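Local atomic coordinates of periplasmic iron-binding protein (Synechocystis sp., PDB entry 2VOZ), a protein that binds ferric iron in the periplasm and probably delivers it to an ABC transporter for uptake into the cell. Residues G255-H260 / D322-S327. Sequence-based numbering, arbitrary orientation.
Sequences GERGTH and DPLNVS
Arg257 and Asp322 show how a bidentate salt bridge can join two loops of a periplasmic binding protein, here the one entering strand 261-268 and the one leading to helix 327-331. The guanidinium grips the carboxylate side-on, one nitrogen to each oxygen. NE reaches Asp322 OD2 at 2.9 Å, with the acceptor almost exactly in the guanidinium plane; NH1 meets Asp322 OD1 at 2.8 Å on its syn lone pair, along a more bent N-H line. The two planes are turned 45° from each other, so the pair is twisted rather than coplanar. A bend of the arginine chain at chi3 (58°) turns NE toward Asp322 OD2.

Backbone groups and water fix the rest of Asp322. Its OD1 also accepts from Leu324 N, on the anti side, which closes an Asx turn. Asp322 N itself donates to Thr259 O in a nearly straight bond (2.9 Å), while Thr259 OG1 is engaged by Pro250 O. One water donates to both Gly258 O and Asp322 OD2; a second joins His260 ND1 to OD2, weakly on the aspartate side. So many donors around a buried acid would be expected to stabilise its charged form.

The remaining contacts are of carbon against polar groups: Leu324 CB lies at the guanidinium edge, and Pro323 CD rests 3.4 Å from Arg257 O. The CA atoms come closest at Gly258 and Asp322, so tightly that the place of a CB on Gly258 is taken by Asp322 N. Helix 168-181 adjoins the salt bridge through Ile180, which touches both charged residues. Further along, Asn325 precedes the turn that leads into a helix and makes a capping bond: its OD1 accepts from Ser327 N (2.8 Å) and Ser327 OG, which approach from opposite faces of the amide plane.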
ATOM      1  N   GLY B 255      38.915  26.561  -4.481  1.00 26.17           N
ATOM      2  CA  GLY B 255      39.129  26.946  -3.100  1.00 25.98           C
ATOM      3  C   GLY B 255      37.930  26.788  -2.198  1.00 25.16           C
ATOM      4  O   GLY B 255      38.015  27.103  -1.027  1.00 26.33           O
ATOM      5  N   GLU B 256      36.789  26.345  -2.724  1.00 24.03           N
ATOM      6  CA  GLU B 256      35.674  26.015  -1.836  1.00 22.10           C
ATOM      7  C   GLU B 256      35.778  24.527  -1.505  1.00 21.04           C
ATOM      8  O   GLU B 256      36.461  23.776  -2.214  1.00 21.94           O
ATOM      9  CB  GLU B 256      34.308  26.344  -2.458  1.00 22.61           C
ATOM     10  CG  GLU B 256      34.152  27.810  -2.883  1.00 23.46           C
ATOM     11  CD  GLU B 256      34.262  28.787  -1.715  1.00 27.26           C
ATOM     12  OE1 GLU B 256      34.589  29.972  -1.970  1.00 29.40           O
ATOM     13  OE2 GLU B 256      34.028  28.386  -0.546  1.00 28.28           O
ATOM     14  N   ARG B 257      35.118  24.124  -0.426  1.00 17.31           N
ATOM     15  CA  ARG B 257      35.305  22.797   0.171  1.00 15.15           C
ATOM     16  C   ARG B 257      34.541  21.682  -0.522  1.00 13.50           C
ATOM     17  O   ARG B 257      34.973  20.537  -0.502  1.00 12.25           O
ATOM     18  CB  ARG B 257      34.856  22.827   1.633  1.00 15.12           C
ATOM     19  CG  ARG B 257      35.684  23.768   2.539  1.00 16.35           C
ATOM     20  CD  ARG B 257      35.040  23.809   3.922  1.00 18.76           C
ATOM     21  NE  ARG B 257      34.953  22.465   4.497  1.00 17.34           N
ATOM     22  CZ  ARG B 257      35.904  21.883   5.227  1.00 17.77           C
ATOM     23  NH1 ARG B 257      35.725  20.640   5.674  1.00 18.10           N
ATOM     24  NH2 ARG B 257      37.046  22.527   5.485  1.00 19.26           N
ATOM     25  N   GLY B 258      33.366  22.006  -1.047  1.00 12.49           N
ATOM     26  CA  GLY B 258      32.474  20.974  -1.607  1.00 10.63           C
ATOM     27  C   GLY B 258      31.074  21.238  -1.085  1.00 10.20           C
ATOM     28  O   GLY B 258      30.879  21.966  -0.110  1.00 10.48           O
ATOM     29  N   THR B 259      30.096  20.599  -1.719  1.00 10.09           N
ATOM     30  CA  THR B 259      28.712  20.781  -1.332  1.00  9.31           C
ATOM     31  C   THR B 259      28.501  20.120   0.050  1.00  9.57           C
ATOM     32  O   THR B 259      29.074  19.093   0.354  1.00 10.04           O
ATOM     33  CB  THR B 259      27.841  20.038  -2.373  1.00 10.21           C
ATOM     34  OG1 THR B 259      28.077  20.608  -3.680  1.00 10.51           O
ATOM     35  CG2 THR B 259      26.347  20.119  -1.989  1.00 10.25           C
ATOM     36  N   HIS B 260      27.582  20.656   0.832  1.00  8.90           N
ATOM     37  CA  HIS B 260      27.299  20.050   2.127  1.00  8.70           C
ATOM     38  C   HIS B 260      26.618  18.702   1.867  1.00  9.18           C
ATOM     39  O   HIS B 260      25.640  18.642   1.149  1.00  8.66           O
ATOM     40  CB  HIS B 260      26.364  20.962   2.910  1.00  9.47           C
ATOM     41  CG  HIS B 260      25.811  20.335   4.151  1.00  9.58           C
ATOM     42  ND1 HIS B 260      26.540  20.242   5.314  1.00 11.02           N
ATOM     43  CD2 HIS B 260      24.598  19.797   4.419  1.00  9.10           C
ATOM     44  CE1 HIS B 260      25.797  19.662   6.245  1.00 10.64           C
ATOM     45  NE2 HIS B 260      24.612  19.383   5.727  1.00 11.49           N
ATOM     46  N   ASP B 322      31.799  18.084   0.482  1.00 12.97           N
ATOM     47  CA  ASP B 322      32.692  18.548   1.531  1.00 12.94           C
ATOM     48  C   ASP B 322      33.261  17.331   2.275  1.00 13.07           C
ATOM     49  O   ASP B 322      32.496  16.426   2.655  1.00 13.38           O
ATOM     50  CB  ASP B 322      31.868  19.446   2.462  1.00 13.44           C
ATOM     51  CG  ASP B 322      32.711  20.179   3.495  1.00 13.75           C
ATOM     52  OD1 ASP B 322      33.706  19.632   4.001  1.00 14.51           O
ATOM     53  OD2 ASP B 322      32.350  21.338   3.804  1.00 16.81           O
ATOM     54  N   PRO B 323      34.609  17.276   2.442  1.00 12.69           N
ATOM     55  CA  PRO B 323      35.271  16.153   3.145  1.00 13.15           C
ATOM     56  C   PRO B 323      35.107  16.174   4.679  1.00 12.06           C
ATOM     57  O   PRO B 323      35.572  15.252   5.346  1.00 10.77           O
ATOM     58  CB  PRO B 323      36.740  16.314   2.742  1.00 13.79           C
ATOM     59  CG  PRO B 323      36.913  17.800   2.590  1.00 14.41           C
ATOM     60  CD  PRO B 323      35.593  18.266   1.950  1.00 12.83           C
ATOM     61  N   LEU B 324      34.392  17.162   5.224  1.00 11.45           N
ATOM     62  CA  LEU B 324      34.150  17.258   6.688  1.00 11.71           C
ATOM     63  C   LEU B 324      33.615  15.955   7.261  1.00 11.43           C
ATOM     64  O   LEU B 324      32.710  15.349   6.678  1.00 12.14           O
ATOM     65  CB  LEU B 324      33.160  18.388   6.979  1.00 11.66           C
ATOM     66  CG  LEU B 324      32.779  18.659   8.403  1.00 12.77           C
ATOM     67  CD1 LEU B 324      34.001  19.360   9.049  1.00 12.32           C
ATOM     68  CD2 LEU B 324      31.572  19.564   8.491  1.00 13.91           C
ATOM     69  N   ASN B 325      34.145  15.492   8.388  1.00 10.71           N
ATOM     70  CA  ASN B 325      33.576  14.249   8.936  1.00  9.61           C
ATOM     71  C   ASN B 325      32.155  14.577   9.379  1.00 10.24           C
ATOM     72  O   ASN B 325      31.921  15.578  10.054  1.00 11.26           O
ATOM     73  CB  ASN B 325      34.426  13.688  10.089  1.00 10.50           C
ATOM     74  CG  ASN B 325      33.895  12.375  10.606  1.00 12.28           C
ATOM     75  OD1 ASN B 325      32.928  12.360  11.386  1.00 13.00           O
ATOM     76  ND2 ASN B 325      34.491  11.260  10.162  1.00 12.00           N
ATOM     77  N   VAL B 326      31.205  13.734   8.978  1.00  9.85           N
ATOM     78  CA  VAL B 326      29.792  14.046   9.246  1.00 10.44           C
ATOM     79  C   VAL B 326      29.455  13.990  10.734  1.00  9.50           C
ATOM     80  O   VAL B 326      28.407  14.512  11.123  1.00 11.10           O
ATOM     81  CB  VAL B 326      28.825  13.192   8.409  1.00 10.36           C
ATOM     82  CG1 VAL B 326      29.000  13.496   6.889  1.00 11.89           C
ATOM     83  CG2 VAL B 326      29.060  11.720   8.724  1.00 11.25           C
ATOM     84  N   SER B 327      30.321  13.442  11.579  1.00  9.33           N
ATOM     85  CA  SER B 327      30.043  13.527  13.052  1.00 11.66           C
ATOM     86  C   SER B 327      30.014  14.995  13.534  1.00 10.64           C
ATOM     87  O   SER B 327      29.416  15.294  14.589  1.00 11.24           O
ATOM     88  CB  SER B 327      31.038  12.723  13.893  1.00 11.54           C
ATOM     89  OG  SER B 327      32.323  13.295  13.823  1.00 14.14           O
TER
HETATM   90  O   HOH W   1      30.964  23.111   2.419  1.00 12.42           O
HETATM   91  O   HOH W   2      29.461  20.523   5.019  1.00 11.94           O